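Local coordinates for protein octopine dehydrogenase (Pecten maximus, PDB 3C7A) that catalyses the NADH-dependent reductive condensation of L-arginine with pyruvate to D-octopine, and the reverse oxidation of octopine with NAD+, at residues S18-S23 with V65-P69; A45-D49 with E152-K156; F210-A214 with M245-S250. All coordinates share one frame; numbering follows the deposited sequence.

Helix 12-21, which follows strand 3-8, carries the first segment; helix 38-46 and strand 62-67 come after. Interaction 1 closes a loop of 41 residues by laying the end of helix 12-21 on the end of that strand. Interaction 2 starts inside this loop, at the end of helix 38-46, and reaches forward to the loop between strands 146-150 and 156-171, so the two contacts cross along the chain. They also touch in space: Arg68 NH1 lies 2.9 Å from Asp49 O, a probable hydrogen bond. Both belong to the nucleotide-binding part. Interaction 3 follows in series and closes a 30-residue loop within the alpha-helical domain. Its centre is about 41 Å from that of interaction 1.

Interaction 1 of 3, residues S18-S23 with V65-P69; sequences SGLAAS and VKSRP
Ser67 lays its CB and OG against helix 12-21 near its end, over Gly19 and Ala22. Its hydroxyl donates to the carbonyl of Gly19, with OG 2.8 Å from Gly19 O. The donor lies in the carbonyl plane and meets a lone pair, with a C=O...OG angle of 123°. The torsion of Ser67 (chi1 63°) puts OG between its own backbone N and carbonyl carbon, and from there it reaches the helix. The methyl of Ala22 packs beside this bond, with Ala22 CB 3.8 Å from Ser67 OG. Next in the chain after Ala22, Ser23 brings its CB to 4.2 Å from Ser67 CB. Its hydroxyl turns back to its own segment, where Ser23 OG donates to Leu20 O at 2.7 Å. This donor is tilted 27° from the carbonyl plane. Val65 uses its two methyls separately. CG1 lies 4.0 Å from Ser23 OG, while CG2 makes a looser contact with Leu20, 4.4 Å from CD2.

Strand 62-67 pairs antiparallel with strand 51-56, through backbone bonds of Val65 with Val53 and Ser67 with Leu51. Ser18 and Ala22 also touch strand 27-32. The helix is the one that follows the glycine-rich NADH-binding turn of the Rossmann-type domain. Two serine hydroxyls thus serve carbonyls where the helix is ending; Leu20 O also takes a weak bond from Ser23 N.

Interaction 2 of 3, residues A45-D49 with E152-K156; sequences ALGAD and EFGRK
Arg155 reaches to the end of helix 38-46, holding Ala45 in its last turn and Asp49 in the turn that follows. The contact joins this helix end to the loop between strands 146-150 and 156-171. NH1 donates to the backbone of Ala45, 3.1 Å from Ala45 O, and this oxygen lies near the guanidinium plane. NH1 and NH2 together hold Asp49 end-on, both on the same carboxylate oxygen. NH2 is 3.1 Å from Asp49 OD2, and NH1 is 3.3 Å from Asp49 OD2. The carboxylate is turned 78° against the guanidinium and is met on its anti side. A bend in the arginine chain (chi3 67°) turns the group to this place.

The close-packed part lies deeper, where buried Leu46 meets Gly154: Leu46 CD1 is 3.6 Å from Gly154 O. Ala45 CB rests more loosely on Phe153 O, at 4.0 Å. Toward solvent the packing gives way to charge. Exposed Asp49 closes the type II' turn from Leu46 to Asp49, and exposed Glu152 makes a long salt bridge from OE2 to Arg155 NE at 3.8 Å. Arg155 and Lys156 together face Glu152 in a classic beta bulge. Phe153 lies near the NADH-binding Glu38. Three donor bonds from NH1 and NH2 probably fix the guanidinium's rotation, while Asp49 and, less closely, Glu152 balance its charge.

Interaction 3 of 3, residues F210-A214 with M245-S250; sequences FVHPA and MLTACS
Phe210 presents one ring face to Cys249. The CB of Cys249 sits over the centre of the ring, 3.7 Å from the Phe210 ring centroid and 11° off the normal, a CH-pi contact. The sulfur lies farther out: Cys249 SG is 4.9 Å from the Phe210 ring centroid and approaches obliquely. Leu246 CD2 lies beside the ring at CD1 and CE1, 4.0 Å from Phe210 CE1. The same methyl reaches Ala214, where Leu246 CD2 is 4.1 Å from Ala214 CB. So one methyl touches both the ring and Ala214. A weaker touch joins Ala214 CB to Met245 CG at 4.5 Å.

The next shell sets these groups in place. With chi1 at 58° the ring of Phe210 leans back over its own main chain and still meets helix 240-263. Phe210 O accepts from Ala214 N at 3.2 Å, which ties the residue to the turn that follows. Behind Cys249, Ser350 and Asn351 of helix 349-362 pack on the thiol-bearing side chain.

Farther out is His212, the active-site residue that binds pyruvate. Its CB points away from helix 240-263, and its NE2 is hydrogen-bonded to Tyr235 OH. The contact joins two helices of the alpha-helical domain. It rests on dispersion and CH-pi attraction, so its fit depends on shape rather than on charge.

Interaction 1 of 3, residues S18-S23 with V65-P69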
loop_
_atom_site.group_PDB
_atom_site.type_symbol
_atom_site.label_atom_id
_atom_site.label_comp_id
_atom_site.label_asym_id
_atom_site.label_seq_id
_atom_site.Cartn_x
_atom_site.Cartn_y
_atom_site.Cartn_z
ATOM N N SER A 18 -3.021 7.001 -16.448
ATOM C CA SER A 18 -2.897 8.155 -17.348
ATOM C C SER A 18 -3.705 8.003 -18.641
ATOM O O SER A 18 -4.320 8.964 -19.109
ATOM C CB SER A 18 -1.425 8.436 -17.675
ATOM O OG SER A 18 -0.722 8.902 -16.534
ATOM N N GLY A 19 -3.699 6.795 -19.205
ATOM C CA GLY A 19 -4.428 6.494 -20.438
ATOM C C GLY A 19 -5.943 6.520 -20.301
ATOM O O GLY A 19 -6.641 7.030 -21.182
ATOM N N LEU A 20 -6.452 5.970 -19.199
ATOM C CA LEU A 20 -7.898 5.913 -18.954
ATOM C C LEU A 20 -8.509 7.278 -18.607
ATOM O O LEU A 20 -9.572 7.634 -19.126
ATOM C CB LEU A 20 -8.235 4.879 -17.868
ATOM C CG LEU A 20 -7.944 3.393 -18.128
ATOM C CD1 LEU A 20 -8.161 2.575 -16.860
ATOM C CD2 LEU A 20 -8.775 2.822 -19.279
ATOM N N ALA A 21 -7.832 8.028 -17.736
ATOM C CA ALA A 21 -8.300 9.346 -17.287
ATOM C C ALA A 21 -8.341 10.399 -18.402
ATOM O O ALA A 21 -9.261 11.223 -18.450
ATOM C CB ALA A 21 -7.452 9.845 -16.117
ATOM N N ALA A 22 -7.351 10.362 -19.293
ATOM C CA ALA A 22 -7.249 11.330 -20.393
ATOM C C ALA A 22 -8.251 11.087 -21.528
ATOM O O ALA A 22 -8.360 11.906 -22.447
ATOM C CB ALA A 22 -5.817 11.377 -20.935
ATOM N N SER A 23 -8.978 9.972 -21.462
ATOM C CA SER A 23 -9.989 9.644 -22.472
ATOM C C SER A 23 -11.384 10.196 -22.136
ATOM O O SER A 23 -12.305 10.104 -22.956
ATOM C CB SER A 23 -10.046 8.127 -22.713
ATOM O OG SER A 23 -10.652 7.440 -21.627
ATOM N N VAL A 65 -8.262 1.269 -25.814
ATOM C CA VAL A 65 -8.504 2.669 -25.437
ATOM C C VAL A 65 -7.294 3.531 -25.828
ATOM O O VAL A 65 -6.156 3.190 -25.499
ATOM C CB VAL A 65 -8.786 2.822 -23.909
ATOM C CG1 VAL A 65 -9.140 4.266 -23.553
ATOM C CG2 VAL A 65 -9.901 1.882 -23.453
ATOM N N LYS A 66 -7.548 4.637 -26.531
ATOM C CA LYS A 66 -6.483 5.530 -27.017
ATOM C C LYS A 66 -6.687 6.994 -26.603
ATOM O O LYS A 66 -7.792 7.529 -26.729
ATOM C CB LYS A 66 -6.352 5.437 -28.543
ATOM C CG LYS A 66 -5.847 4.094 -29.061
ATOM C CD LYS A 66 -5.649 4.117 -30.570
ATOM C CE LYS A 66 -5.131 2.782 -31.079
ATOM N NZ LYS A 66 -4.793 2.825 -32.531
ATOM N N SER A 67 -5.615 7.632 -26.122
ATOM C CA SER A 67 -5.649 9.036 -25.675
ATOM C C SER A 67 -4.260 9.700 -25.650
ATOM O O SER A 67 -3.242 9.039 -25.870
ATOM C CB SER A 67 -6.309 9.148 -24.294
ATOM O OG SER A 67 -5.562 8.456 -23.308
ATOM N N ARG A 68 -4.236 11.008 -25.377
ATOM C CA ARG A 68 -2.991 11.782 -25.266
ATOM C C ARG A 68 -3.031 12.801 -24.114
ATOM O O ARG A 68 -3.895 13.682 -24.098
ATOM C CB ARG A 68 -2.678 12.506 -26.585
ATOM C CG ARG A 68 -1.863 11.691 -27.585
ATOM C CD ARG A 68 -1.707 12.417 -28.927
ATOM N NE ARG A 68 -0.924 13.653 -28.830
ATOM C CZ ARG A 68 0.400 13.730 -28.964
ATOM N NH1 ARG A 68 1.122 12.640 -29.198
ATOM N NH2 ARG A 68 1.008 14.904 -28.862
ATOM N N PRO A 69 -2.093 12.683 -23.148
ATOM C CA PRO A 69 -1.973 13.639 -22.038
ATOM C C PRO A 69 -1.502 15.028 -22.486
ATOM O O PRO A 69 -0.900 15.163 -23.555
ATOM C CB PRO A 69 -0.916 12.996 -21.126
ATOM C CG PRO A 69 -0.802 11.570 -21.583
ATOM C CD PRO A 69 -1.093 11.607 -23.043
#

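Interaction 2 of 3, residues A45-D49 with E152-K156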
loop_
_atom_site.group_PDB
_atom_site.type_symbol
_atom_site.label_atom_id
_atom_site.label_comp_id
_atom_site.label_asym_id
_atom_site.label_seq_id
_atom_site.Cartn_x
_atom_site.Cartn_y
_atom_site.Cartn_z
ATOM N N ALA A 45 9.930 8.688 -27.042
ATOM C CA ALA A 45 9.446 7.384 -27.504
ATOM C C ALA A 45 8.019 7.425 -28.063
ATOM O O ALA A 45 7.700 6.694 -29.005
ATOM C CB ALA A 45 9.554 6.351 -26.387
ATOM N N LEU A 46 7.170 8.276 -27.484
ATOM C CA LEU A 46 5.774 8.400 -27.918
ATOM C C LEU A 46 5.624 9.202 -29.218
ATOM O O LEU A 46 4.874 8.806 -30.113
ATOM C CB LEU A 46 4.901 9.000 -26.802
ATOM C CG LEU A 46 3.396 9.187 -27.051
ATOM C CD1 LEU A 46 2.671 7.853 -27.204
ATOM C CD2 LEU A 46 2.758 10.014 -25.940
ATOM N N GLY A 47 6.331 10.329 -29.307
ATOM C CA GLY A 47 6.283 11.194 -30.486
ATOM C C GLY A 47 4.926 11.843 -30.700
ATOM O O GLY A 47 4.379 12.470 -29.788
ATOM N N ALA A 48 4.383 11.680 -31.905
ATOM C CA ALA A 48 3.084 12.251 -32.268
ATOM C C ALA A 48 1.924 11.253 -32.149
ATOM O O ALA A 48 0.777 11.590 -32.460
ATOM C CB ALA A 48 3.142 12.841 -33.679
ATOM N N ASP A 49 2.225 10.036 -31.694
ATOM C CA ASP A 49 1.234 8.955 -31.605
ATOM C C ASP A 49 0.397 8.996 -30.315
ATOM O O ASP A 49 0.649 9.816 -29.427
ATOM C CB ASP A 49 1.919 7.588 -31.753
ATOM C CG ASP A 49 2.619 7.415 -33.100
ATOM O OD1 ASP A 49 2.189 8.036 -34.099
ATOM O OD2 ASP A 49 3.601 6.642 -33.160
ATOM N N GLU A 152 5.416 -2.201 -24.056
ATOM C CA GLU A 152 6.376 -1.346 -24.759
ATOM C C GLU A 152 6.448 0.007 -24.046
ATOM O O GLU A 152 5.433 0.697 -23.926
ATOM C CB GLU A 152 5.963 -1.173 -26.229
ATOM C CG GLU A 152 6.901 -0.307 -27.069
ATOM C CD GLU A 152 6.539 -0.284 -28.550
ATOM O OE1 GLU A 152 5.391 -0.631 -28.907
ATOM O OE2 GLU A 152 7.408 0.090 -29.366
ATOM N N PHE A 153 7.642 0.373 -23.577
ATOM C CA PHE A 153 7.831 1.581 -22.756
ATOM C C PHE A 153 7.314 2.864 -23.413
ATOM O O PHE A 153 7.761 3.251 -24.497
ATOM C CB PHE A 153 9.301 1.746 -22.331
ATOM C CG PHE A 153 9.575 3.013 -21.550
ATOM C CD1 PHE A 153 10.134 4.126 -22.177
ATOM C CD2 PHE A 153 9.267 3.094 -20.193
ATOM C CE1 PHE A 153 10.385 5.300 -21.466
ATOM C CE2 PHE A 153 9.517 4.265 -19.470
ATOM C CZ PHE A 153 10.077 5.370 -20.109
ATOM N N GLY A 154 6.364 3.506 -22.736
ATOM C CA GLY A 154 5.812 4.790 -23.163
ATOM C C GLY A 154 4.758 4.724 -24.256
ATOM O O GLY A 154 4.283 5.764 -24.718
ATOM N N ARG A 155 4.382 3.511 -24.661
ATOM C CA ARG A 155 3.503 3.321 -25.821
ATOM C C ARG A 155 2.325 2.354 -25.609
ATOM O O ARG A 155 1.230 2.602 -26.121
ATOM C CB ARG A 155 4.321 2.895 -27.050
ATOM C CG ARG A 155 5.294 3.961 -27.570
ATOM C CD ARG A 155 6.127 3.466 -28.754
ATOM N NE ARG A 155 5.317 3.233 -29.951
ATOM C CZ ARG A 155 5.015 4.160 -30.858
ATOM N NH1 ARG A 155 5.449 5.409 -30.725
ATOM N NH2 ARG A 155 4.270 3.835 -31.906
ATOM N N LYS A 156 2.546 1.265 -24.869
ATOM C CA LYS A 156 1.534 0.204 -24.740
ATOM C C LYS A 156 1.552 -0.515 -23.384
ATOM O O LYS A 156 2.618 -0.858 -22.871
ATOM C CB LYS A 156 1.703 -0.819 -25.872
ATOM C CG LYS A 156 0.457 -1.643 -26.184
ATOM C CD LYS A 156 0.755 -2.770 -27.176
ATOM C CE LYS A 156 1.007 -2.253 -28.593
ATOM N NZ LYS A 156 -0.242 -1.780 -29.262
#

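Interaction 3 of 3, residues F210-A214 with M245-S250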
loop_
_atom_site.group_PDB
_atom_site.type_symbol
_atom_site.label_atom_id
_atom_site.label_comp_id
_atom_site.label_asym_id
_atom_site.label_seq_id
_atom_site.Cartn_x
_atom_site.Cartn_y
_atom_site.Cartn_z
ATOM N N PHE A 210 1.812 -8.969 8.700
ATOM C CA PHE A 210 2.508 -10.160 9.204
ATOM C C PHE A 210 2.486 -11.389 8.279
ATOM O O PHE A 210 3.205 -12.360 8.531
ATOM C CB PHE A 210 1.950 -10.548 10.585
ATOM C CG PHE A 210 0.463 -10.834 10.591
ATOM C CD1 PHE A 210 -0.024 -12.093 10.239
ATOM C CD2 PHE A 210 -0.448 -9.844 10.956
ATOM C CE1 PHE A 210 -1.396 -12.359 10.243
ATOM C CE2 PHE A 210 -1.822 -10.100 10.964
ATOM C CZ PHE A 210 -2.297 -11.359 10.608
ATOM N N VAL A 211 1.673 -11.344 7.222
ATOM C CA VAL A 211 1.381 -12.530 6.390
ATOM C C VAL A 211 2.598 -13.152 5.678
ATOM O O VAL A 211 2.888 -14.336 5.872
ATOM C CB VAL A 211 0.218 -12.263 5.377
ATOM C CG1 VAL A 211 0.059 -13.423 4.391
ATOM C CG2 VAL A 211 -1.095 -12.027 6.112
ATOM N N HIS A 212 3.298 -12.363 4.864
ATOM C CA HIS A 212 4.445 -12.875 4.098
ATOM C C HIS A 212 5.684 -13.240 4.930
ATOM O O HIS A 212 6.312 -14.268 4.663
ATOM C CB HIS A 212 4.812 -11.943 2.932
ATOM C CG HIS A 212 3.837 -11.981 1.796
ATOM N ND1 HIS A 212 3.456 -10.851 1.103
ATOM C CD2 HIS A 212 3.155 -13.010 1.237
ATOM C CE1 HIS A 212 2.588 -11.183 0.165
ATOM N NE2 HIS A 212 2.388 -12.487 0.225
ATOM N N PRO A 213 6.054 -12.401 5.927
ATOM C CA PRO A 213 7.141 -12.786 6.840
ATOM C C PRO A 213 6.898 -14.096 7.605
ATOM O O PRO A 213 7.858 -14.815 7.900
ATOM C CB PRO A 213 7.214 -11.604 7.817
ATOM C CG PRO A 213 6.650 -10.457 7.057
ATOM C CD PRO A 213 5.542 -11.053 6.247
ATOM N N ALA A 214 5.636 -14.399 7.911
ATOM C CA ALA A 214 5.273 -15.627 8.630
ATOM C C ALA A 214 5.423 -16.896 7.782
ATOM O O ALA A 214 5.789 -17.953 8.302
ATOM C CB ALA A 214 3.853 -15.525 9.188
ATOM N N MET A 245 0.336 -19.812 13.996
ATOM C CA MET A 245 1.070 -18.547 14.081
ATOM C C MET A 245 0.243 -17.385 13.519
ATOM O O MET A 245 0.235 -16.289 14.088
ATOM C CB MET A 245 2.415 -18.662 13.350
ATOM C CG MET A 245 3.195 -17.354 13.203
ATOM S SD MET A 245 3.843 -16.704 14.754
ATOM C CE MET A 245 5.341 -17.672 14.929
ATOM N N LEU A 246 -0.450 -17.639 12.410
ATOM C CA LEU A 246 -1.296 -16.633 11.760
ATOM C C LEU A 246 -2.498 -16.229 12.622
ATOM O O LEU A 246 -2.878 -15.054 12.651
ATOM C CB LEU A 246 -1.760 -17.121 10.379
ATOM C CG LEU A 246 -0.710 -17.280 9.269
ATOM C CD1 LEU A 246 -1.240 -18.156 8.140
ATOM C CD2 LEU A 246 -0.240 -15.927 8.726
ATOM N N THR A 247 -3.083 -17.204 13.320
ATOM C CA THR A 247 -4.222 -16.964 14.216
ATOM C C THR A 247 -3.828 -16.086 15.412
ATOM O O THR A 247 -4.586 -15.196 15.810
ATOM C CB THR A 247 -4.850 -18.299 14.711
ATOM O OG1 THR A 247 -5.216 -19.106 13.585
ATOM C CG2 THR A 247 -6.094 -18.047 15.559
ATOM N N ALA A 248 -2.640 -16.333 15.963
ATOM C CA ALA A 248 -2.131 -15.586 17.116
ATOM C C ALA A 248 -1.834 -14.117 16.796
ATOM O O ALA A 248 -2.080 -13.237 17.626
ATOM C CB ALA A 248 -0.896 -16.270 17.690
ATOM N N CYS A 249 -1.306 -13.863 15.599
ATOM C CA CYS A 249 -1.006 -12.501 15.146
ATOM C C CYS A 249 -2.280 -11.701 14.840
ATOM O O CYS A 249 -2.315 -10.483 15.034
ATOM C CB CYS A 249 -0.077 -12.522 13.926
ATOM S SG CYS A 249 1.652 -12.980 14.277
ATOM N N SER A 250 -3.314 -12.397 14.365
ATOM C CA SER A 250 -4.627 -11.797 14.101
ATOM C C SER A 250 -5.360 -11.404 15.389
ATOM O O SER A 250 -6.034 -10.369 15.436
ATOM C CB SER A 250 -5.494 -12.751 13.271
ATOM O OG SER A 250 -6.790 -12.214 13.048
#